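Salt-tolerant glutaminase (Micrococcus luteus, PDB 3AGD) probably catalyses the hydrolysis of L-glutamine to L-glutamate and ammonium, as a salt-tolerant member of the glutaminase family. Local coordinates at residues Arg423-Ala426 / Glu427-Arg431; Ala25-Ile28 / Pro29-Glu33; His172-Ser176 / Tyr177-Gln181; Leu409-Ala412 / Arg413-Arg416. All coordinates share one frame; numbering follows the deposited sequence.

Overall arrangement
From the N terminus the order is interaction 2, interaction 3, interaction 4, interaction 1. Each is a local contact in one continuous stretch, so none closes a long loop, and none nests in or crosses another. Interaction 2 opens the short helix 29-32 and interaction 3 ends helix 165-176. Both lie in the glutaminase part, with nearest atoms about 17 Å apart. Interactions 4 and 1 lie in the STAS part, with centres about 51 to 61 Å from those of the other two. Interaction 4 breaks strand 406-417, and interaction 1 runs along the following helix 419-434. These two touch through Leu409, and both also reach the second subunit.

Interaction 1 (Arg423-Ala426 / Glu427-Arg431); sequences RLIA and EGVRR
Arg430 folds back along its own helix and lays its side chain past the carbonyl of Ala426, one turn earlier. The helix is 419-434, the connecting helix of a beta-alpha-beta unit in the STAS part of the chain. The Arg430 chain bends at chi3 (-62°), which turns the guanidinium back toward residues 423-427. CG passes 3.4 Å from Ala426 O. The same oxygen accepts the helical bond from Arg430 N at 3.0 Å. The edge of the guanidinium comes to Glu427 CB, with that carbon in its plane.

The fold-back serves a salt-bridge network. Arg430 NH2 lies 2.6 Å from Glu427 OE1. The other carboxylate oxygen, Glu427 OE2, is paired with Arg431. Glu427 bends at chi2 (62°) to hold its carboxylate between the two arginines. Both oxygens are thus paired, which would probably favour the charged carboxylate and limit its rotation.

On another side of the helix the contact is apolar. Ile425 CG2 and Val429 CG2 are 4.3 Å apart, and both side chains pack on Leu409 of strand 406-417. Leu424 packs instead on helix 337-349. Arg423 and Arg431 reach the second subunit: Arg423 NH2 bonds to the Asp301 carbonyl there, and Arg431 NH2 forms a salt bridge with Asp7 of that subunit. Within the network, Arg431 NE donates a 2.6 Å hydrogen bond to Glu427 OE2, meeting it on the anti side, 21° out of the carboxylate plane.

Interaction 2 (Ala25-Ile28 / Pro29-Glu33); sequences AQYI and PVLAE
Hydrogen bonding across this contact centres on Ile28 O. Ala32 N gives it a short bond of 2.7 Å that lies in the carbonyl plane and is nearly straight (162° at the hydrogen). Leu31 N adds a weak bond at 3.1 Å. Ile28 is the N-cap residue of helix 29-32, and Pro29, which has no N-H to offer, takes the first helical position.

The apolar contacts gather round the Ile28 side chain. Its CG1 sits between the backbone N and the carbonyl carbon (chi1 46°), which lays the chain beside those of Val30 and Leu31, all pointing the same way. Ile28 CD1 is only 3.3 Å from Val30 CG1, a close fit for two methyl carbons, and 3.5 Å from Leu31 CG. Leu31 CD1 in turn touches Ala25 CB at 3.9 Å.

One aromatic ring joins in. Tyr27 CE2 is 3.8 Å from Leu31 CD1, which meets the ring obliquely. Ile28 CG1 lies over one face of the Tyr27 ring, near its rim, 3.3 Å above the plane. The Tyr27 hydroxyl makes a weak hydrogen bond to Glu160, a residue that binds L-glutamate, and the ring also packs on Val261 of the same site.

The one-turn helix 29-32 follows the loop after helix 4-16. It lies against helix 154-161, with Ile28 and Pro29 on Ser159 and Val30 on Glu155 and Thr156.

Interaction 3 (His172-Ser176 / Tyr177-Gln181); sequences HMLRS and YGVLQ
Leu174 O is gripped by three backbone N-H groups from the chain that follows it. The firm bond comes from Val179 N at 2.8 Å. Tyr177 N at 3.2 Å and Leu180 N at 3.5 Å add weak ones. Next to it, Gly178 N bonds to Arg175 O at 2.8 Å. The donor of this bond stands above the carbonyl plane, 63° out of it.

The chain turns back so that Leu180 lies against the last helical turn. Leu180 CG rests 3.7 Å from Leu174 CB, the two side chains crossing at a slant. Arg175 CG meets Leu180 CB at 3.6 Å, and these chains cross at about a right angle. The Arg175 guanidinium turns its edge to the carbonyl of Gln181, and NH1 makes a weak hydrogen bond to Asp182 O.

Met173 and Tyr177 run side by side. Met173 CG stands anti to the backbone N (chi1 -170°), and the chain then bends at chi2 and chi3. This brings SD to the edge of the Tyr177 ring, 5.2 Å from its centroid, a Met-aromatic contact. The Tyr177 hydroxyl bonds to Glu98. Leu174, Val179 and Leu180 also pack on helix 114-123.

Gly178 has a positive phi of 73°, which suits glycine. It is the C-prime residue, and the paired bonds to Leu174 O and Arg175 O make this a Schellman motif ending helix 165-176.

Interaction 4 (Leu409-Ala412 / Arg413-Arg416); sequences LNLA and RVDR
Val414 N bonds to Leu411 O at 2.9 Å and closes a type I beta turn from Leu411 to Val414. The turn breaks strand 406-417 of the STAS part, so the chain turns a corner at Ala412 and Arg413. The donor stands above the carbonyl plane, 61° out of it. Beside this bond, Leu411 CB and Val414 CG2 make a loose apolar contact at 4.1 Å.

A second turn fixes the entry. Asn410 OD1 accepts from Ala412 N at 2.8 Å, forming an Asx turn. Asn410 CG is anti to the backbone N (chi1 -175°) and lies beside the carbonyl carbon, which carries the amide along the onward chain. The donor is again above the carbonyl plane, by 43°. Arg413 N donates to water 1 at 2.9 Å, and that water also lies 2.8 Å from Asn410 OD1. Water 2 lies within hydrogen-bonding distance of both Leu411 O and Val414 O and can bridge them.

Further out, Asn410 ND2 bonds to Glu442 of the parallel strand 438-442, and this holds the amide that shapes the Asx turn. Leu411 packs on Leu331 of strand 326-332, and Val414 on Ile335 of strand 334-335. The Arg413 chain bends at chi2, and its NH1 forms a salt bridge with Glu390 of the second subunit. Water 3 sits 3.1 Å from Asp415 OD1 and is at most weakly bonded to Ala412 O, 3.4 Å away.

Interaction 1 (Arg423-Ala426 / Glu427-Arg431)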
loop_
_atom_site.group_PDB
_atom_site.type_symbol
_atom_site.label_atom_id
_atom_site.label_comp_id
_atom_site.label_asym_id
_atom_site.label_seq_id
_atom_site.Cartn_x
_atom_site.Cartn_y
_atom_site.Cartn_z
ATOM N N ARG A 423 15.413 -3.877 16.219
ATOM C CA ARG A 423 15.426 -3.166 17.494
ATOM C C ARG A 423 14.329 -3.682 18.428
ATOM O O ARG A 423 14.537 -3.819 19.635
ATOM C CB ARG A 423 15.227 -1.668 17.259
ATOM C CG ARG A 423 14.969 -0.862 18.522
ATOM C CD ARG A 423 14.489 0.539 18.184
ATOM N NE ARG A 423 13.274 0.509 17.373
ATOM C CZ ARG A 423 12.622 1.591 16.959
ATOM N NH1 ARG A 423 13.062 2.799 17.281
ATOM N NH2 ARG A 423 11.528 1.464 16.220
ATOM N N LEU A 424 13.155 -3.960 17.870
ATOM C CA LEU A 424 12.039 -4.458 18.662
ATOM C C LEU A 424 12.324 -5.842 19.242
ATOM O O LEU A 424 12.078 -6.084 20.420
ATOM C CB LEU A 424 10.760 -4.501 17.815
ATOM C CG LEU A 424 10.169 -3.136 17.442
ATOM C CD1 LEU A 424 8.999 -3.309 16.480
ATOM C CD2 LEU A 424 9.714 -2.426 18.709
ATOM N N ILE A 425 12.846 -6.745 18.420
ATOM C CA ILE A 425 13.147 -8.098 18.880
ATOM C C ILE A 425 14.274 -8.117 19.919
ATOM O O ILE A 425 14.236 -8.900 20.872
ATOM C CB ILE A 425 13.526 -9.006 17.700
ATOM C CG1 ILE A 425 12.313 -9.181 16.784
ATOM C CG2 ILE A 425 14.018 -10.359 18.209
ATOM C CD1 ILE A 425 12.565 -10.071 15.576
ATOM N N ALA A 426 15.272 -7.257 19.739
ATOM C CA ALA A 426 16.393 -7.187 20.672
ATOM C C ALA A 426 15.879 -6.765 22.049
ATOM O O ALA A 426 16.322 -7.282 23.075
ATOM C CB ALA A 426 17.442 -6.191 20.165
ATOM N N GLU A 427 14.944 -5.823 22.055
ATOM C CA GLU A 427 14.343 -5.325 23.289
ATOM C C GLU A 427 13.506 -6.422 23.942
ATOM O O GLU A 427 13.548 -6.610 25.158
ATOM C CB GLU A 427 13.458 -4.114 22.986
ATOM C CG GLU A 427 12.679 -3.569 24.180
ATOM C CD GLU A 427 13.579 -3.056 25.292
ATOM O OE1 GLU A 427 14.552 -2.338 24.990
ATOM O OE2 GLU A 427 13.305 -3.358 26.470
ATOM N N GLY A 428 12.737 -7.141 23.129
ATOM C CA GLY A 428 11.914 -8.216 23.655
ATOM C C GLY A 428 12.775 -9.285 24.305
ATOM O O GLY A 428 12.405 -9.848 25.332
ATOM N N VAL A 429 13.927 -9.565 23.700
ATOM C CA VAL A 429 14.855 -10.559 24.219
ATOM C C VAL A 429 15.453 -10.103 25.552
ATOM O O VAL A 429 15.564 -10.894 26.489
ATOM C CB VAL A 429 15.990 -10.831 23.208
ATOM C CG1 VAL A 429 17.119 -11.616 23.868
ATOM C CG2 VAL A 429 15.435 -11.606 22.022
ATOM N N ARG A 430 15.829 -8.832 25.635
ATOM C CA ARG A 430 16.400 -8.288 26.863
ATOM C C ARG A 430 15.417 -8.429 28.013
ATOM O O ARG A 430 15.798 -8.787 29.124
ATOM C CB ARG A 430 16.769 -6.812 26.681
ATOM C CG ARG A 430 18.042 -6.595 25.870
ATOM C CD ARG A 430 18.315 -5.119 25.580
ATOM N NE ARG A 430 17.247 -4.525 24.778
ATOM C CZ ARG A 430 17.405 -3.494 23.957
ATOM N NH1 ARG A 430 18.595 -2.930 23.818
ATOM N NH2 ARG A 430 16.370 -3.029 23.269
ATOM N N ARG A 431 14.148 -8.148 27.736
ATOM C CA ARG A 431 13.103 -8.234 28.744
ATOM C C ARG A 431 12.860 -9.674 29.181
ATOM O O ARG A 431 12.645 -9.936 30.364
ATOM C CB ARG A 431 11.817 -7.596 28.211
ATOM C CG ARG A 431 11.995 -6.110 27.923
ATOM C CD ARG A 431 10.725 -5.410 27.474
ATOM N NE ARG A 431 10.967 -3.973 27.377
ATOM C CZ ARG A 431 10.018 -3.043 27.367
ATOM N NH1 ARG A 431 8.741 -3.391 27.443
ATOM N NH2 ARG A 431 10.353 -1.759 27.310
#

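Interaction 2 (Ala25-Ile28 / Pro29-Glu33)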
loop_
_atom_site.group_PDB
_atom_site.type_symbol
_atom_site.label_atom_id
_atom_site.label_comp_id
_atom_site.label_asym_id
_atom_site.label_seq_id
_atom_site.Cartn_x
_atom_site.Cartn_y
_atom_site.Cartn_z
ATOM N N ALA A 25 1.425 8.092 -31.410
ATOM C CA ALA A 25 1.809 9.481 -31.169
ATOM C C ALA A 25 2.047 10.148 -32.523
ATOM O O ALA A 25 2.944 9.754 -33.262
ATOM C CB ALA A 25 3.077 9.531 -30.323
ATOM N N GLN A 26 1.247 11.159 -32.842
ATOM C CA GLN A 26 1.362 11.852 -34.124
ATOM C C GLN A 26 2.387 12.985 -34.176
ATOM O O GLN A 26 2.656 13.519 -35.253
ATOM C CB GLN A 26 0.003 12.427 -34.532
ATOM C CG GLN A 26 -1.114 11.413 -34.707
ATOM C CD GLN A 26 -0.853 10.445 -35.839
ATOM O OE1 GLN A 26 -0.228 9.403 -35.651
ATOM N NE2 GLN A 26 -1.323 10.792 -37.032
ATOM N N TYR A 27 2.964 13.350 -33.034
ATOM C CA TYR A 27 3.919 14.457 -32.992
ATOM C C TYR A 27 5.226 14.228 -33.758
ATOM O O TYR A 27 5.866 15.186 -34.191
ATOM C CB TYR A 27 4.195 14.852 -31.536
ATOM C CG TYR A 27 5.265 14.056 -30.827
ATOM C CD1 TYR A 27 6.605 14.430 -30.907
ATOM C CD2 TYR A 27 4.934 12.958 -30.033
ATOM C CE1 TYR A 27 7.592 13.738 -30.209
ATOM C CE2 TYR A 27 5.916 12.257 -29.331
ATOM C CZ TYR A 27 7.242 12.656 -29.423
ATOM O OH TYR A 27 8.215 11.985 -28.719
ATOM N N ILE A 28 5.624 12.969 -33.922
ATOM C CA ILE A 28 6.832 12.647 -34.678
ATOM C C ILE A 28 6.598 11.410 -35.528
ATOM O O ILE A 28 6.039 10.418 -35.060
ATOM C CB ILE A 28 8.051 12.382 -33.777
ATOM C CG1 ILE A 28 7.660 11.459 -32.622
ATOM C CG2 ILE A 28 8.648 13.702 -33.318
ATOM C CD1 ILE A 28 8.838 11.000 -31.797
ATOM N N PRO A 29 7.032 11.453 -36.796
ATOM C CA PRO A 29 6.873 10.339 -37.735
ATOM C C PRO A 29 7.442 9.002 -37.270
ATOM O O PRO A 29 6.905 7.948 -37.610
ATOM C CB PRO A 29 7.549 10.859 -39.006
ATOM C CG PRO A 29 8.564 11.838 -38.480
ATOM C CD PRO A 29 7.786 12.556 -37.414
ATOM N N VAL A 30 8.521 9.028 -36.494
ATOM C CA VAL A 30 9.099 7.773 -36.026
ATOM C C VAL A 30 8.066 7.004 -35.195
ATOM O O VAL A 30 7.957 5.783 -35.306
ATOM C CB VAL A 30 10.380 8.013 -35.190
ATOM C CG1 VAL A 30 10.059 8.821 -33.953
ATOM C CG2 VAL A 30 11.008 6.683 -34.814
ATOM N N LEU A 31 7.300 7.722 -34.377
ATOM C CA LEU A 31 6.277 7.093 -33.550
ATOM C C LEU A 31 4.960 7.018 -34.315
ATOM O O LEU A 31 4.217 6.044 -34.203
ATOM C CB LEU A 31 6.080 7.877 -32.247
ATOM C CG LEU A 31 7.257 7.896 -31.268
ATOM C CD1 LEU A 31 6.869 8.632 -29.984
ATOM C CD2 LEU A 31 7.663 6.469 -30.951
ATOM N N ALA A 32 4.683 8.050 -35.105
ATOM C CA ALA A 32 3.461 8.100 -35.892
ATOM C C ALA A 32 3.395 6.974 -36.923
ATOM O O ALA A 32 2.312 6.486 -37.240
ATOM C CB ALA A 32 3.353 9.450 -36.590
ATOM N N GLU A 33 4.551 6.562 -37.435
ATOM C CA GLU A 33 4.612 5.511 -38.450
ATOM C C GLU A 33 4.904 4.124 -37.888
ATOM O O GLU A 33 4.994 3.155 -38.643
ATOM C CB GLU A 33 5.682 5.847 -39.497
ATOM C CG GLU A 33 5.645 7.276 -40.024
ATOM C CD GLU A 33 4.309 7.655 -40.631
ATOM O OE1 GLU A 33 4.129 8.849 -40.960
ATOM O OE2 GLU A 33 3.443 6.766 -40.782
#

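Interaction 3 (His172-Ser176 / Tyr177-Gln181)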
loop_
_atom_site.group_PDB
_atom_site.type_symbol
_atom_site.label_atom_id
_atom_site.label_comp_id
_atom_site.label_asym_id
_atom_site.label_seq_id
_atom_site.Cartn_x
_atom_site.Cartn_y
_atom_site.Cartn_z
ATOM N N HIS A 172 12.701 27.184 -20.262
ATOM C CA HIS A 172 12.974 28.617 -20.127
ATOM C C HIS A 172 12.275 29.199 -18.906
ATOM O O HIS A 172 12.861 29.983 -18.163
ATOM C CB HIS A 172 12.533 29.377 -21.382
ATOM C CG HIS A 172 13.559 29.390 -22.474
ATOM N ND1 HIS A 172 14.768 30.042 -22.352
ATOM C CD2 HIS A 172 13.557 28.834 -23.709
ATOM C CE1 HIS A 172 15.464 29.890 -23.465
ATOM N NE2 HIS A 172 14.751 29.162 -24.306
ATOM N N MET A 173 11.023 28.814 -18.692
ATOM C CA MET A 173 10.287 29.321 -17.543
ATOM C C MET A 173 10.964 28.869 -16.252
ATOM O O MET A 173 11.085 29.637 -15.301
ATOM C CB MET A 173 8.839 28.824 -17.567
ATOM C CG MET A 173 7.939 29.509 -16.538
ATOM S SD MET A 173 7.692 31.283 -16.863
ATOM C CE MET A 173 6.378 31.213 -18.075
ATOM N N LEU A 174 11.408 27.618 -16.218
ATOM C CA LEU A 174 12.066 27.100 -15.022
ATOM C C LEU A 174 13.366 27.855 -14.720
ATOM O O LEU A 174 13.674 28.105 -13.555
ATOM C CB LEU A 174 12.332 25.597 -15.165
ATOM C CG LEU A 174 11.081 24.705 -15.206
ATOM C CD1 LEU A 174 11.479 23.271 -15.522
ATOM C CD2 LEU A 174 10.347 24.763 -13.871
ATOM N N ARG A 175 14.127 28.213 -15.757
ATOM C CA ARG A 175 15.368 28.967 -15.551
ATOM C C ARG A 175 14.988 30.317 -14.944
ATOM O O ARG A 175 15.643 30.814 -14.034
ATOM C CB ARG A 175 16.094 29.217 -16.880
ATOM C CG ARG A 175 17.002 28.091 -17.346
ATOM C CD ARG A 175 17.516 28.350 -18.760
ATOM N NE ARG A 175 18.146 29.661 -18.888
ATOM C CZ ARG A 175 19.342 29.972 -18.400
ATOM N NH1 ARG A 175 20.056 29.064 -17.751
ATOM N NH2 ARG A 175 19.816 31.202 -18.550
ATOM N N SER A 176 13.920 30.895 -15.485
ATOM C CA SER A 176 13.392 32.181 -15.055
ATOM C C SER A 176 13.173 32.230 -13.546
ATOM O O SER A 176 13.351 33.275 -12.923
ATOM C CB SER A 176 12.070 32.443 -15.781
ATOM O OG SER A 176 11.498 33.669 -15.383
ATOM N N TYR A 177 12.787 31.100 -12.962
ATOM C CA TYR A 177 12.549 31.032 -11.523
ATOM C C TYR A 177 13.676 30.359 -10.748
ATOM O O TYR A 177 13.484 29.964 -9.597
ATOM C CB TYR A 177 11.234 30.300 -11.222
ATOM C CG TYR A 177 9.993 31.111 -11.508
ATOM C CD1 TYR A 177 9.537 31.288 -12.813
ATOM C CD2 TYR A 177 9.284 31.723 -10.473
ATOM C CE1 TYR A 177 8.408 32.052 -13.084
ATOM C CE2 TYR A 177 8.150 32.495 -10.733
ATOM C CZ TYR A 177 7.720 32.652 -12.039
ATOM O OH TYR A 177 6.599 33.400 -12.304
ATOM N N GLY A 178 14.837 30.213 -11.382
ATOM C CA GLY A 178 15.978 29.599 -10.718
ATOM C C GLY A 178 15.932 28.093 -10.505
ATOM O O GLY A 178 16.747 27.550 -9.760
ATOM N N VAL A 179 14.994 27.406 -11.148
ATOM C CA VAL A 179 14.894 25.958 -10.994
ATOM C C VAL A 179 15.949 25.263 -11.854
ATOM O O VAL A 179 16.441 24.194 -11.498
ATOM C CB VAL A 179 13.489 25.450 -11.376
ATOM C CG1 VAL A 179 13.440 23.925 -11.321
ATOM C CG2 VAL A 179 12.463 26.039 -10.422
ATOM N N LEU A 180 16.286 25.877 -12.986
ATOM C CA LEU A 180 17.303 25.343 -13.886
ATOM C C LEU A 180 18.450 26.343 -13.961
ATOM O O LEU A 180 18.227 27.554 -13.961
ATOM C CB LEU A 180 16.738 25.135 -15.290
ATOM C CG LEU A 180 15.643 24.089 -15.483
ATOM C CD1 LEU A 180 15.324 23.968 -16.965
ATOM C CD2 LEU A 180 16.104 22.756 -14.934
ATOM N N GLN A 181 19.678 25.840 -14.036
ATOM C CA GLN A 181 20.839 26.715 -14.103
ATOM C C GLN A 181 21.439 26.745 -15.504
ATOM O O GLN A 181 21.806 27.807 -16.004
ATOM C CB GLN A 181 21.889 26.269 -13.082
ATOM C CG GLN A 181 21.415 26.337 -11.630
ATOM C CD GLN A 181 20.264 25.381 -11.328
ATOM O OE1 GLN A 181 19.156 25.807 -10.982
ATOM N NE2 GLN A 181 20.523 24.085 -11.451
#

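Interaction 4 (Leu409-Ala412 / Arg413-Arg416)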
loop_
_atom_site.group_PDB
_atom_site.type_symbol
_atom_site.label_atom_id
_atom_site.label_comp_id
_atom_site.label_asym_id
_atom_site.label_seq_id
_atom_site.Cartn_x
_atom_site.Cartn_y
_atom_site.Cartn_z
ATOM N N LEU A 409 15.429 -19.070 20.266
ATOM C CA LEU A 409 14.931 -18.174 19.227
ATOM C C LEU A 409 15.651 -18.494 17.915
ATOM O O LEU A 409 16.775 -18.046 17.697
ATOM C CB LEU A 409 15.197 -16.715 19.614
ATOM C CG LEU A 409 14.120 -15.673 19.283
ATOM C CD1 LEU A 409 14.725 -14.277 19.380
ATOM C CD2 LEU A 409 13.565 -15.904 17.886
ATOM N N ASN A 410 15.000 -19.259 17.045
ATOM C CA ASN A 410 15.600 -19.650 15.769
ATOM C C ASN A 410 15.193 -18.752 14.594
ATOM O O ASN A 410 14.008 -18.634 14.263
ATOM C CB ASN A 410 15.241 -21.104 15.459
ATOM C CG ASN A 410 15.931 -21.615 14.215
ATOM O OD1 ASN A 410 15.664 -21.150 13.104
ATOM N ND2 ASN A 410 16.834 -22.575 14.393
ATOM N N LEU A 411 16.190 -18.146 13.953
ATOM C CA LEU A 411 15.970 -17.236 12.831
ATOM C C LEU A 411 16.396 -17.810 11.470
ATOM O O LEU A 411 16.451 -17.082 10.476
ATOM C CB LEU A 411 16.733 -15.929 13.079
ATOM C CG LEU A 411 16.656 -15.322 14.484
ATOM C CD1 LEU A 411 17.541 -14.095 14.548
ATOM C CD2 LEU A 411 15.225 -14.968 14.825
ATOM N N ALA A 412 16.691 -19.106 11.421
ATOM C CA ALA A 412 17.126 -19.736 10.176
ATOM C C ALA A 412 16.164 -19.521 9.010
ATOM O O ALA A 412 16.598 -19.330 7.872
ATOM C CB ALA A 412 17.351 -21.233 10.393
ATOM N N ARG A 413 14.863 -19.549 9.289
ATOM C CA ARG A 413 13.857 -19.369 8.243
ATOM C C ARG A 413 13.564 -17.902 7.940
ATOM O O ARG A 413 12.797 -17.593 7.029
ATOM C CB ARG A 413 12.555 -20.072 8.632
ATOM C CG ARG A 413 12.638 -21.592 8.683
ATOM C CD ARG A 413 12.603 -22.199 7.300
ATOM N NE ARG A 413 12.649 -23.659 7.344
ATOM C CZ ARG A 413 12.478 -24.441 6.283
ATOM N NH1 ARG A 413 12.248 -23.904 5.094
ATOM N NH2 ARG A 413 12.543 -25.762 6.406
ATOM N N VAL A 414 14.156 -16.995 8.707
ATOM C CA VAL A 414 13.937 -15.578 8.463
ATOM C C VAL A 414 14.774 -15.171 7.252
ATOM O O VAL A 414 15.983 -15.411 7.217
ATOM C CB VAL A 414 14.344 -14.725 9.686
ATOM C CG1 VAL A 414 14.239 -13.243 9.346
ATOM C CG2 VAL A 414 13.439 -15.049 10.864
ATOM N N ASP A 415 14.127 -14.574 6.257
ATOM C CA ASP A 415 14.819 -14.146 5.049
ATOM C C ASP A 415 15.643 -12.892 5.306
ATOM O O ASP A 415 16.781 -12.783 4.851
ATOM C CB ASP A 415 13.811 -13.906 3.924
ATOM C CG ASP A 415 13.134 -15.186 3.478
ATOM O OD1 ASP A 415 13.856 -16.178 3.237
ATOM O OD2 ASP A 415 11.891 -15.206 3.364
ATOM N N ARG A 416 15.061 -11.945 6.030
ATOM C CA ARG A 416 15.747 -10.711 6.381
ATOM C C ARG A 416 14.909 -9.904 7.358
ATOM O O ARG A 416 13.721 -10.167 7.543
ATOM C CB ARG A 416 16.076 -9.885 5.129
ATOM C CG ARG A 416 14.902 -9.542 4.235
ATOM C CD ARG A 416 15.417 -9.139 2.862
ATOM N NE ARG A 416 14.356 -8.690 1.970
ATOM C CZ ARG A 416 13.691 -7.550 2.117
ATOM N NH1 ARG A 416 13.978 -6.740 3.126
ATOM N NH2 ARG A 416 12.740 -7.217 1.254
HETATM O O HOH W 1 13.373 -20.448 11.601
HETATM O O HOH W 2 18.541 -16.674 8.400
HETATM O O HOH W 3 15.755 -17.945 4.864
#